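Local atomic coordinates of tyrosine specific protein phosphatase (Trypanosoma cruzi, PDB entry 4AZ1), a protein that probably removes phosphate from phosphotyrosine residues of proteins. Residues A56-T60 / R265-G269; K89-A95 / P221-S227; G158-E162 / R172-L176. One frame throughout, in Å; residues are numbered along the deposited sequence.

Overall arrangement
The three contacts run from the core of the phosphatase domain to its surface. Interaction 2 is the most buried, with its centre about 4 Å from the centre of the chain. It joins two parallel strands by backbone hydrogen bonds and leads into the signature loop. Interaction 1 is partly buried and joins a loop to a helix end and the chain after it, through polar N57 and T60. It touches interaction 2 through the guanidinium of R267, which packs on A92 to Q94. Interaction 3 lies on the other side of the chain's centre from interaction 1. It belongs to the same sheet as interaction 2, but there aromatic rings, cations and a water make the contact.

Interaction 1. Residues A56-T60 / R265-G269; sequences ANEAT and RQRFG
Here a loop meets the end of a helix and the chain that follows it, and side chains of the first segment bond to the backbone of the second. A56 (phi/psi -90/130) and N57 (-56/136) are extended. E58 and A59 then turn back through helical angles, and T60 closes the turn at -121/18. R265 and Q266 keep near-helical angles. R267 (-150/108) and F268 (-51/128) are extended, and G269 has positive phi. The CA atoms pair N57 with R267 at 5.8 Å and T60 with Q266 at 6.1 Å. A56 CB lies 3.8 Å from R267 NH1, at the edge of the guanidinium. N57 takes the m rotamer and points across the gap. Its OD1 accepts a nearly linear hydrogen bond from F268 N at 2.9 Å. T60 is in p, and its OG1 donates a very short bond of 2.5 Å to Q266 O and also bonds to N80 ND2. N57 and T60 thus hold the chain where it leaves its helical course. The extended R267 side chain (chi1 to chi3 t) bonds to N78, N80 and the carbonyls of A228 and G229, so it ties 265-269 to the family's phosphate-binding loop. Q266 OE1 bonds to D83 N. T60 forms a backbone hydrogen bond with L81 of strand 79-82. The contact joins the C-terminal end of helix 255-266 to the loop before strand 79-82, and both segments touch that strand.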
ATOM      1  N   ALA A  56      18.126  -5.004   3.313  1.00 37.57           N
ATOM      2  CA  ALA A  56      18.001  -5.948   4.432  1.00 37.47           C
ATOM      3  C   ALA A  56      18.814  -7.220   4.183  1.00 43.22           C
ATOM      4  O   ALA A  56      18.672  -7.829   3.123  1.00 41.56           O
ATOM      5  CB  ALA A  56      16.530  -6.303   4.634  1.00 35.55           C
ATOM      6  N   ASN A  57      19.641  -7.632   5.151  1.00 42.52           N
ATOM      7  CA  ASN A  57      20.400  -8.889   5.029  1.00 43.19           C
ATOM      8  C   ASN A  57      19.502 -10.087   4.774  1.00 50.46           C
ATOM      9  O   ASN A  57      18.469 -10.236   5.426  1.00 49.42           O
ATOM     10  CB  ASN A  57      21.221  -9.192   6.291  1.00 44.79           C
ATOM     11  CG  ASN A  57      22.122  -8.048   6.699  1.00 45.71           C
ATOM     12  OD1 ASN A  57      21.736  -6.878   6.647  1.00 44.19           O
ATOM     13  ND2 ASN A  57      23.333  -8.383   7.118  1.00 45.76           N
ATOM     14  N   GLU A  58      19.913 -10.951   3.848  1.00 54.07           N
ATOM     15  CA  GLU A  58      19.140 -12.133   3.497  1.00 56.62           C
ATOM     16  C   GLU A  58      18.990 -13.086   4.681  1.00 61.57           C
ATOM     17  O   GLU A  58      17.902 -13.596   4.947  1.00 51.30           O
ATOM     18  CB  GLU A  58      19.827 -12.868   2.342  1.00 53.71           C
ATOM     19  CG  GLU A  58      19.007 -13.988   1.732  1.00 63.51           C
ATOM     20  CD  GLU A  58      17.749 -13.476   1.051  1.00 73.34           C
ATOM     21  OE1 GLU A  58      17.788 -12.358   0.485  1.00 73.98           O
ATOM     22  OE2 GLU A  58      16.723 -14.193   1.073  1.00 68.44           O
ATOM     23  N   ALA A  59      20.090 -13.317   5.391  1.00 59.54           N
ATOM     24  CA  ALA A  59      20.134 -14.321   6.454  1.00 57.79           C
ATOM     25  C   ALA A  59      19.115 -14.092   7.567  1.00 54.14           C
ATOM     26  O   ALA A  59      18.649 -15.045   8.184  1.00 56.14           O
ATOM     27  CB  ALA A  59      21.531 -14.397   7.041  1.00 62.58           C
ATOM     28  N   THR A  60      18.791 -12.826   7.828  1.00 51.57           N
ATOM     29  CA  THR A  60      17.884 -12.479   8.912  1.00 51.62           C
ATOM     30  C   THR A  60      16.661 -11.711   8.401  1.00 48.89           C
ATOM     31  O   THR A  60      15.945 -11.065   9.174  1.00 44.91           O
ATOM     32  CB  THR A  60      18.607 -11.643   9.983  1.00 45.72           C
ATOM     33  OG1 THR A  60      19.098 -10.438   9.392  1.00 48.33           O
ATOM     34  CG2 THR A  60      19.778 -12.421  10.574  1.00 45.65           C
ATOM     35  N   ARG A 265      25.527  -7.175  12.711  1.00 40.65           N
ATOM     36  CA  ARG A 265      25.666  -8.459  12.026  1.00 46.09           C
ATOM     37  C   ARG A 265      24.313  -8.948  11.534  1.00 46.76           C
ATOM     38  O   ARG A 265      24.239  -9.804  10.651  1.00 50.51           O
ATOM     39  CB  ARG A 265      26.271  -9.527  12.948  1.00 51.42           C
ATOM     40  CG  ARG A 265      27.753  -9.370  13.244  1.00 55.33           C
ATOM     41  CD  ARG A 265      28.295 -10.576  14.034  1.00 63.66           C
ATOM     42  NE  ARG A 265      27.917 -10.550  15.451  1.00 68.03           N
ATOM     43  CZ  ARG A 265      28.633  -9.960  16.412  1.00 69.20           C
ATOM     44  NH1 ARG A 265      29.771  -9.332  16.125  1.00 54.95           N
ATOM     45  NH2 ARG A 265      28.212  -9.997  17.670  1.00 72.18           N
ATOM     46  N   GLN A 266      23.243  -8.419  12.115  1.00 40.14           N
ATOM     47  CA  GLN A 266      21.907  -8.918  11.798  1.00 44.53           C
ATOM     48  C   GLN A 266      21.149  -7.979  10.860  1.00 40.13           C
ATOM     49  O   GLN A 266      20.210  -8.387  10.183  1.00 41.21           O
ATOM     50  CB  GLN A 266      21.118  -9.152  13.088  1.00 40.23           C
ATOM     51  CG  GLN A 266      21.689 -10.235  14.000  1.00 51.39           C
ATOM     52  CD  GLN A 266      20.945 -10.304  15.321  1.00 56.51           C
ATOM     53  OE1 GLN A 266      19.834 -10.828  15.394  1.00 54.55           O
ATOM     54  NE2 GLN A 266      21.548  -9.753  16.370  1.00 57.61           N
ATOM     55  N   ARG A 267      21.560  -6.715  10.836  1.00 37.90           N
ATOM     56  CA  ARG A 267      21.032  -5.741   9.877  1.00 38.32           C
ATOM     57  C   ARG A 267      22.121  -4.712   9.593  1.00 39.40           C
ATOM     58  O   ARG A 267      22.440  -3.879  10.444  1.00 38.42           O
ATOM     59  CB  ARG A 267      19.777  -5.041  10.417  1.00 31.16           C
ATOM     60  CG  ARG A 267      19.156  -4.014   9.448  1.00 33.14           C
ATOM     61  CD  ARG A 267      17.735  -3.644   9.879  1.00 31.95           C
ATOM     62  NE  ARG A 267      17.173  -2.504   9.143  1.00 30.99           N
ATOM     63  CZ  ARG A 267      16.498  -2.592   7.997  1.00 35.47           C
ATOM     64  NH1 ARG A 267      16.315  -3.778   7.418  1.00 35.69           N
ATOM     65  NH2 ARG A 267      16.022  -1.486   7.420  1.00 32.10           N
ATOM     66  N   PHE A 268      22.690  -4.782   8.396  1.00 39.05           N
ATOM     67  CA  PHE A 268      23.832  -3.949   8.035  1.00 36.13           C
ATOM     68  C   PHE A 268      23.596  -2.470   8.329  1.00 40.59           C
ATOM     69  O   PHE A 268      22.582  -1.903   7.919  1.00 35.03           O
ATOM     70  CB  PHE A 268      24.155  -4.120   6.553  1.00 35.47           C
ATOM     71  CG  PHE A 268      25.404  -3.419   6.135  1.00 36.32           C
ATOM     72  CD1 PHE A 268      26.637  -4.038   6.288  1.00 39.14           C
ATOM     73  CD2 PHE A 268      25.353  -2.126   5.611  1.00 41.66           C
ATOM     74  CE1 PHE A 268      27.809  -3.391   5.919  1.00 47.21           C
ATOM     75  CE2 PHE A 268      26.521  -1.466   5.245  1.00 50.95           C
ATOM     76  CZ  PHE A 268      27.752  -2.103   5.402  1.00 49.59           C
ATOM     77  N   GLY A 269      24.526  -1.855   9.053  1.00 36.48           N
ATOM     78  CA  GLY A 269      24.500  -0.411   9.220  1.00 39.91           C
ATOM     79  C   GLY A 269      23.729   0.088  10.426  1.00 39.13           C
ATOM     80  O   GLY A 269      23.591   1.306  10.593  1.00 32.41           O
TER

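Interaction 2. Residues K89-A95 / P221-S227; sequences KFVACQA and PVVVHCS. With FMT (formic acid), chain H; FMT (formic acid), chain D.
Strands 90-93 and 222-225 run parallel, with axes 4.5 Å apart at closest and a crossing angle of -22°. F90 pairs with V222, V91 with V223 and A92 with V224, with CA atoms 4.5 to 5.1 Å apart. P221 CB packs on V91 CG2 at 3.8 Å. V222 N donates to K89 O at 3.0 Å, and V222 O accepts from V91 N at 2.8 Å. The F90 ring (chi1 m) sits on the same face, with CD2 3.7 Å from V222 CB. V223 turns to the opposite face, where its CG2 lies 3.9 Å from V91 CB and its CG1 3.9 Å from C93 SG. V224 N bonds to V91 O at 2.8 Å, and V224 O accepts from C93 N at 3.1 Å. H225 (chi1 p) bonds from ND1 to C226 O at 3.1 Å, while its NE2 is held by Y133. C226 (-115/-122) turns the chain. S227 O takes A95 N at 2.9 Å, and S227 N bonds at 3.0 Å to O1 of a formic acid, probably from the crystallisation liquor. A228 N and R232 bond to it too. A second formic acid accepts at O1 from Q94 NE2 at 3.0 Å; NE2 also bonds to K48 O. From H225 onward the sequence matches the HC(X)5R signature of tyrosine phosphatases. In this family its cysteine is the nucleophile, a role C226 very probably has here, in the phosphate-binding P-loop.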
ATOM      1  N   LYS A  89      12.589  -9.935  21.027  1.00 46.08           N
ATOM      2  CA  LYS A  89      13.212  -9.821  19.717  1.00 47.27           C
ATOM      3  C   LYS A  89      12.548  -8.643  19.038  1.00 42.03           C
ATOM      4  O   LYS A  89      11.467  -8.198  19.454  1.00 39.29           O
ATOM      5  CB  LYS A  89      12.964 -11.074  18.872  1.00 53.81           C
ATOM      6  CG  LYS A  89      13.468 -12.365  19.478  1.00 59.32           C
ATOM      7  CD  LYS A  89      13.539 -13.452  18.411  1.00 66.45           C
ATOM      8  CE  LYS A  89      13.978 -14.789  19.001  1.00 73.69           C
ATOM      9  NZ  LYS A  89      14.332 -15.788  17.943  1.00 75.16           N
ATOM     10  N   PHE A  90      13.183  -8.143  17.985  1.00 34.85           N
ATOM     11  CA  PHE A  90      12.685  -6.961  17.318  1.00 38.05           C
ATOM     12  C   PHE A  90      12.678  -7.183  15.821  1.00 40.87           C
ATOM     13  O   PHE A  90      13.446  -7.998  15.304  1.00 38.37           O
ATOM     14  CB  PHE A  90      13.567  -5.769  17.687  1.00 34.97           C
ATOM     15  CG  PHE A  90      13.488  -5.412  19.141  1.00 38.82           C
ATOM     16  CD1 PHE A  90      14.325  -6.028  20.072  1.00 34.37           C
ATOM     17  CD2 PHE A  90      12.540  -4.493  19.591  1.00 32.94           C
ATOM     18  CE1 PHE A  90      14.234  -5.711  21.427  1.00 41.77           C
ATOM     19  CE2 PHE A  90      12.442  -4.171  20.945  1.00 38.88           C
ATOM     20  CZ  PHE A  90      13.291  -4.782  21.864  1.00 45.59           C
ATOM     21  N   VAL A  91      11.785  -6.485  15.132  1.00 36.06           N
ATOM     22  CA  VAL A  91      11.884  -6.377  13.688  1.00 41.33           C
ATOM     23  C   VAL A  91      12.284  -4.946  13.372  1.00 39.65           C
ATOM     24  O   VAL A  91      11.497  -4.009  13.555  1.00 34.64           O
ATOM     25  CB  VAL A  91      10.565  -6.749  12.981  1.00 41.16           C
ATOM     26  CG1 VAL A  91      10.708  -6.561  11.486  1.00 39.22           C
ATOM     27  CG2 VAL A  91      10.197  -8.202  13.286  1.00 40.60           C
ATOM     28  N   ALA A  92      13.528  -4.772  12.938  1.00 31.98           N
ATOM     29  CA  ALA A  92      13.995  -3.448  12.541  1.00 35.74           C
ATOM     30  C   ALA A  92      13.718  -3.307  11.050  1.00 35.46           C
ATOM     31  O   ALA A  92      14.193  -4.116  10.256  1.00 33.68           O
ATOM     32  CB  ALA A  92      15.500  -3.285  12.831  1.00 27.55           C
ATOM     33  N   CYS A  93      12.957  -2.292  10.651  1.00 30.49           N
ATOM     34  CA  CYS A  93      12.622  -2.175   9.236  1.00 32.54           C
ATOM     35  C   CYS A  93      12.453  -0.737   8.838  1.00 31.83           C
ATOM     36  O   CYS A  93      12.419   0.147   9.697  1.00 34.74           O
ATOM     37  CB  CYS A  93      11.350  -2.972   8.916  1.00 36.51           C
ATOM     38  SG  CYS A  93       9.901  -2.402   9.836  1.00 42.91           S
ATOM     39  N   GLN A  94      12.381  -0.493   7.535  1.00 32.59           N
ATOM     40  CA  GLN A  94      12.196   0.868   7.026  1.00 31.62           C
ATOM     41  C   GLN A  94      10.737   1.255   7.226  1.00 26.64           C
ATOM     42  O   GLN A  94       9.888   0.399   7.550  1.00 27.95           O
ATOM     43  CB  GLN A  94      12.511   0.909   5.521  1.00 28.72           C
ATOM     44  CG  GLN A  94      11.506   0.076   4.715  1.00 38.45           C
ATOM     45  CD  GLN A  94      11.690   0.168   3.204  1.00 41.08           C
ATOM     46  OE1 GLN A  94      12.677   0.715   2.704  1.00 38.93           O
ATOM     47  NE2 GLN A  94      10.729  -0.378   2.471  1.00 33.98           N
ATOM     48  N   ALA A  95      10.440   2.540   7.069  1.00 31.71           N
ATOM     49  CA  ALA A  95       9.052   2.984   6.936  1.00 33.22           C
ATOM     50  C   ALA A  95       8.621   2.526   5.537  1.00 26.77           C
ATOM     51  O   ALA A  95       9.232   2.925   4.536  1.00 29.21           O
ATOM     52  CB  ALA A  95       8.958   4.528   7.065  1.00 19.44           C
ATOM     53  N   PRO A 221       7.784 -10.595  17.993  1.00 47.64           N
ATOM     54  CA  PRO A 221       8.784  -9.525  17.999  1.00 41.41           C
ATOM     55  C   PRO A 221       8.105  -8.157  17.989  1.00 44.40           C
ATOM     56  O   PRO A 221       6.983  -8.016  17.483  1.00 45.61           O
ATOM     57  CB  PRO A 221       9.528  -9.720  16.674  1.00 42.23           C
ATOM     58  CG  PRO A 221       8.944 -10.958  16.030  1.00 46.60           C
ATOM     59  CD  PRO A 221       7.625 -11.208  16.662  1.00 41.45           C
ATOM     60  N   VAL A 222       8.778  -7.163  18.555  1.00 41.89           N
ATOM     61  CA  VAL A 222       8.317  -5.783  18.471  1.00 41.42           C
ATOM     62  C   VAL A 222       8.832  -5.159  17.172  1.00 38.69           C
ATOM     63  O   VAL A 222      10.033  -5.205  16.897  1.00 40.14           O
ATOM     64  CB  VAL A 222       8.858  -4.959  19.643  1.00 36.49           C
ATOM     65  CG1 VAL A 222       8.556  -3.478  19.429  1.00 31.22           C
ATOM     66  CG2 VAL A 222       8.272  -5.473  20.959  1.00 40.13           C
ATOM     67  N   VAL A 223       7.942  -4.586  16.369  1.00 33.78           N
ATOM     68  CA  VAL A 223       8.372  -3.918  15.143  1.00 36.32           C
ATOM     69  C   VAL A 223       8.816  -2.482  15.441  1.00 36.58           C
ATOM     70  O   VAL A 223       8.096  -1.729  16.102  1.00 32.33           O
ATOM     71  CB  VAL A 223       7.265  -3.911  14.071  1.00 40.91           C
ATOM     72  CG1 VAL A 223       7.637  -2.968  12.905  1.00 35.70           C
ATOM     73  CG2 VAL A 223       7.007  -5.327  13.557  1.00 38.88           C
ATOM     74  N   VAL A 224      10.003  -2.107  14.959  1.00 31.96           N
ATOM     75  CA  VAL A 224      10.525  -0.749  15.143  1.00 31.41           C
ATOM     76  C   VAL A 224      10.989  -0.165  13.808  1.00 31.79           C
ATOM     77  O   VAL A 224      11.772  -0.795  13.096  1.00 29.89           O
ATOM     78  CB  VAL A 224      11.728  -0.746  16.108  1.00 36.95           C
ATOM     79  CG1 VAL A 224      12.152   0.688  16.425  1.00 26.95           C
ATOM     80  CG2 VAL A 224      11.390  -1.495  17.372  1.00 34.86           C
ATOM     81  N   HIS A 225      10.514   1.027  13.456  1.00 26.66           N
ATOM     82  CA  HIS A 225      10.999   1.649  12.227  1.00 34.95           C
ATOM     83  C   HIS A 225      11.187   3.141  12.395  1.00 30.20           C
ATOM     84  O   HIS A 225      10.505   3.768  13.196  1.00 26.51           O
ATOM     85  CB  HIS A 225      10.063   1.371  11.036  1.00 25.01           C
ATOM     86  CG  HIS A 225       8.758   2.092  11.101  1.00 30.82           C
ATOM     87  ND1 HIS A 225       8.534   3.291  10.458  1.00 28.37           N
ATOM     88  CD2 HIS A 225       7.587   1.768  11.715  1.00 31.41           C
ATOM     89  CE1 HIS A 225       7.283   3.676  10.667  1.00 28.22           C
ATOM     90  NE2 HIS A 225       6.694   2.774  11.434  1.00 33.12           N
ATOM     91  N   CYS A 226      12.147   3.691  11.658  1.00 31.18           N
ATOM     92  CA  CYS A 226      12.259   5.133  11.500  1.00 37.67           C
ATOM     93  C   CYS A 226      12.004   5.399  10.029  1.00 35.29           C
ATOM     94  O   CYS A 226      10.952   5.000   9.530  1.00 39.92           O
ATOM     95  CB  CYS A 226      13.619   5.647  11.964  1.00 37.40           C
ATOM     96  SG  CYS A 226      15.035   4.650  11.468  1.00 28.86           S
ATOM     97  N   SER A 227      12.934   6.031   9.311  1.00 32.27           N
ATOM     98  CA  SER A 227      12.769   6.108   7.845  1.00 22.17           C
ATOM     99  C   SER A 227      13.416   4.928   7.114  1.00 29.41           C
ATOM    100  O   SER A 227      12.727   4.168   6.425  1.00 36.79           O
ATOM    101  CB  SER A 227      13.239   7.450   7.262  1.00 25.29           C
ATOM    102  OG  SER A 227      12.934   7.536   5.857  1.00 25.32           O
TER
HETATM  103  C   FMT H1306       8.739  -1.918   5.141  1.00 68.43           C
HETATM  104  O1  FMT H1306       9.404  -2.384   4.205  1.00 61.87           O
HETATM  105  O2  FMT H1306       9.011  -2.033   6.347  1.00 57.81           O
HETATM  106  C   FMT D1302      16.142   7.882   9.067  1.00 44.89           C
HETATM  107  O1  FMT D1302      15.131   8.103   9.738  1.00 43.87           O
HETATM  108  O2  FMT D1302      16.313   6.844   8.422  1.00 39.68           O

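Interaction 3. Residues G158-E162 / R172-L176; sequences GKAYE and RYLIL
The contact belongs to the beta hairpin of strands 151-164 and 169-177. The strands pair through E162 with R171 and Y173 with D156, and residues between D156 and E162 bow away from the sheet. Segment 172-176 is regular strand. In 158-162, K159 (phi/psi -162/101), A160 and Y161 are extended. The nearest CA atoms are Y161 and R172, 4.7 Å apart. Two aromatic rings carry most of the contact. The Y173 ring (chi1 m) takes the K159 side chain over one face. K159 CE lies 3.7 Å from the ring centroid in a CH-pi contact, and K159 NZ makes an off-centre cation-pi contact at 4.2 Å. The Y161 ring (chi1 m) receives R172 CG over its face, 3.7 Å from its centroid. The R172 guanidinium bonds to Q190 and Q188 and forms a cation-pi pair with W134. Apolar packing adds Y161 CE1 to L174 CD2 at 4.2 Å, while Y161 OH bonds to P135 O. E162 OE1 lies 3.2 Å from Y173 OH. A water also bridges the two backbones, donating to K159 O at 2.6 Å and to Y173 O at 2.8 Å.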
ATOM      1  N   GLY A 158     -13.144   1.049  21.246  1.00 60.37           N
ATOM      2  CA  GLY A 158     -13.235   1.095  22.693  1.00 65.66           C
ATOM      3  C   GLY A 158     -11.958   1.596  23.330  1.00 67.89           C
ATOM      4  O   GLY A 158     -11.721   1.375  24.518  1.00 68.31           O
ATOM      5  N   LYS A 159     -11.130   2.276  22.540  1.00 58.98           N
ATOM      6  CA  LYS A 159      -9.870   2.794  23.044  1.00 54.49           C
ATOM      7  C   LYS A 159      -9.332   3.873  22.106  1.00 51.26           C
ATOM      8  O   LYS A 159      -8.747   3.559  21.071  1.00 44.13           O
ATOM      9  CB  LYS A 159      -8.870   1.644  23.178  1.00 61.02           C
ATOM     10  CG  LYS A 159      -7.832   1.825  24.263  1.00 67.54           C
ATOM     11  CD  LYS A 159      -7.063   0.531  24.481  1.00 74.36           C
ATOM     12  CE  LYS A 159      -5.975   0.709  25.526  1.00 74.09           C
ATOM     13  NZ  LYS A 159      -5.133  -0.510  25.649  1.00 77.44           N
ATOM     14  N   ALA A 160      -9.516   5.141  22.477  1.00 50.65           N
ATOM     15  CA  ALA A 160      -9.124   6.276  21.629  1.00 52.93           C
ATOM     16  C   ALA A 160      -7.608   6.517  21.538  1.00 56.73           C
ATOM     17  O   ALA A 160      -6.837   6.081  22.406  1.00 48.80           O
ATOM     18  CB  ALA A 160      -9.829   7.541  22.091  1.00 55.64           C
ATOM     19  N   TYR A 161      -7.192   7.223  20.485  1.00 52.22           N
ATOM     20  CA  TYR A 161      -5.789   7.606  20.317  1.00 56.03           C
ATOM     21  C   TYR A 161      -5.361   8.432  21.524  1.00 53.49           C
ATOM     22  O   TYR A 161      -6.130   9.265  21.997  1.00 49.44           O
ATOM     23  CB  TYR A 161      -5.616   8.492  19.086  1.00 50.02           C
ATOM     24  CG  TYR A 161      -5.618   7.804  17.735  1.00 47.53           C
ATOM     25  CD1 TYR A 161      -5.851   6.438  17.608  1.00 43.88           C
ATOM     26  CD2 TYR A 161      -5.392   8.544  16.575  1.00 37.98           C
ATOM     27  CE1 TYR A 161      -5.852   5.824  16.351  1.00 46.19           C
ATOM     28  CE2 TYR A 161      -5.393   7.948  15.318  1.00 39.40           C
ATOM     29  CZ  TYR A 161      -5.627   6.589  15.211  1.00 46.03           C
ATOM     30  OH  TYR A 161      -5.626   5.998  13.963  1.00 36.02           O
ATOM     31  N   GLU A 162      -4.143   8.218  22.018  1.00 44.95           N
ATOM     32  CA  GLU A 162      -3.639   9.015  23.145  1.00 50.87           C
ATOM     33  C   GLU A 162      -2.483   9.906  22.698  1.00 48.95           C
ATOM     34  O   GLU A 162      -1.567   9.446  22.021  1.00 44.06           O
ATOM     35  CB  GLU A 162      -3.197   8.110  24.297  1.00 53.14           C
ATOM     36  CG  GLU A 162      -4.309   7.204  24.827  1.00 61.56           C
ATOM     37  CD  GLU A 162      -3.807   6.204  25.857  1.00 74.86           C
ATOM     38  OE1 GLU A 162      -2.601   6.248  26.186  1.00 82.95           O
ATOM     39  OE2 GLU A 162      -4.615   5.375  26.336  1.00 77.15           O
ATOM     40  N   ARG A 172      -1.669   4.844  19.246  1.00 35.87           N
ATOM     41  CA  ARG A 172      -2.822   4.514  18.419  1.00 39.12           C
ATOM     42  C   ARG A 172      -3.160   3.046  18.633  1.00 37.19           C
ATOM     43  O   ARG A 172      -2.305   2.171  18.468  1.00 37.13           O
ATOM     44  CB  ARG A 172      -2.510   4.789  16.939  1.00 29.82           C
ATOM     45  CG  ARG A 172      -2.091   6.240  16.654  1.00 29.36           C
ATOM     46  CD  ARG A 172      -1.871   6.504  15.167  1.00 30.99           C
ATOM     47  NE  ARG A 172      -1.633   7.923  14.917  1.00 40.16           N
ATOM     48  CZ  ARG A 172      -0.429   8.490  14.805  1.00 34.31           C
ATOM     49  NH1 ARG A 172       0.677   7.764  14.908  1.00 25.73           N
ATOM     50  NH2 ARG A 172      -0.336   9.795  14.586  1.00 36.11           N
ATOM     51  N   TYR A 173      -4.393   2.783  19.042  1.00 34.50           N
ATOM     52  CA  TYR A 173      -4.840   1.414  19.264  1.00 37.34           C
ATOM     53  C   TYR A 173      -5.666   1.033  18.043  1.00 35.20           C
ATOM     54  O   TYR A 173      -6.683   1.663  17.727  1.00 39.03           O
ATOM     55  CB  TYR A 173      -5.628   1.298  20.594  1.00 40.51           C
ATOM     56  CG  TYR A 173      -4.807   1.832  21.753  1.00 40.79           C
ATOM     57  CD1 TYR A 173      -3.825   1.046  22.359  1.00 38.75           C
ATOM     58  CD2 TYR A 173      -4.971   3.137  22.202  1.00 40.57           C
ATOM     59  CE1 TYR A 173      -3.041   1.544  23.394  1.00 39.68           C
ATOM     60  CE2 TYR A 173      -4.205   3.638  23.239  1.00 45.97           C
ATOM     61  CZ  TYR A 173      -3.238   2.837  23.828  1.00 52.77           C
ATOM     62  OH  TYR A 173      -2.471   3.332  24.856  1.00 59.63           O
ATOM     63  N   LEU A 174      -5.204   0.002  17.353  1.00 39.12           N
ATOM     64  CA  LEU A 174      -5.660  -0.279  16.007  1.00 39.43           C
ATOM     65  C   LEU A 174      -6.194  -1.703  15.875  1.00 39.66           C
ATOM     66  O   LEU A 174      -5.855  -2.595  16.667  1.00 43.91           O
ATOM     67  CB  LEU A 174      -4.502  -0.029  15.022  1.00 34.74           C
ATOM     68  CG  LEU A 174      -4.021   1.430  14.970  1.00 37.61           C
ATOM     69  CD1 LEU A 174      -2.663   1.564  14.282  1.00 34.23           C
ATOM     70  CD2 LEU A 174      -5.066   2.316  14.267  1.00 43.39           C
ATOM     71  N   ILE A 175      -7.051  -1.907  14.885  1.00 39.42           N
ATOM     72  CA  ILE A 175      -7.556  -3.236  14.586  1.00 38.96           C
ATOM     73  C   ILE A 175      -7.331  -3.548  13.110  1.00 36.75           C
ATOM     74  O   ILE A 175      -7.821  -2.824  12.230  1.00 40.71           O
ATOM     75  CB  ILE A 175      -9.061  -3.367  14.954  1.00 37.24           C
ATOM     76  CG1 ILE A 175      -9.272  -3.072  16.447  1.00 42.88           C
ATOM     77  CG2 ILE A 175      -9.566  -4.751  14.633  1.00 42.38           C
ATOM     78  CD1 ILE A 175     -10.746  -3.132  16.898  1.00 45.76           C
ATOM     79  N   LEU A 176      -6.567  -4.602  12.836  1.00 34.72           N
ATOM     80  CA  LEU A 176      -6.369  -5.070  11.466  1.00 37.95           C
ATOM     81  C   LEU A 176      -7.342  -6.192  11.177  1.00 51.19           C
ATOM     82  O   LEU A 176      -7.510  -7.099  12.009  1.00 46.24           O
ATOM     83  CB  LEU A 176      -4.942  -5.579  11.272  1.00 44.37           C
ATOM     84  CG  LEU A 176      -3.926  -4.536  10.825  1.00 48.63           C
ATOM     85  CD1 LEU A 176      -2.500  -5.080  10.933  1.00 42.64           C
ATOM     86  CD2 LEU A 176      -4.241  -4.137   9.401  1.00 50.29           C
TER
HETATM   87  O   HOH W   1      -7.217   4.035  19.042  1.00 43.20           O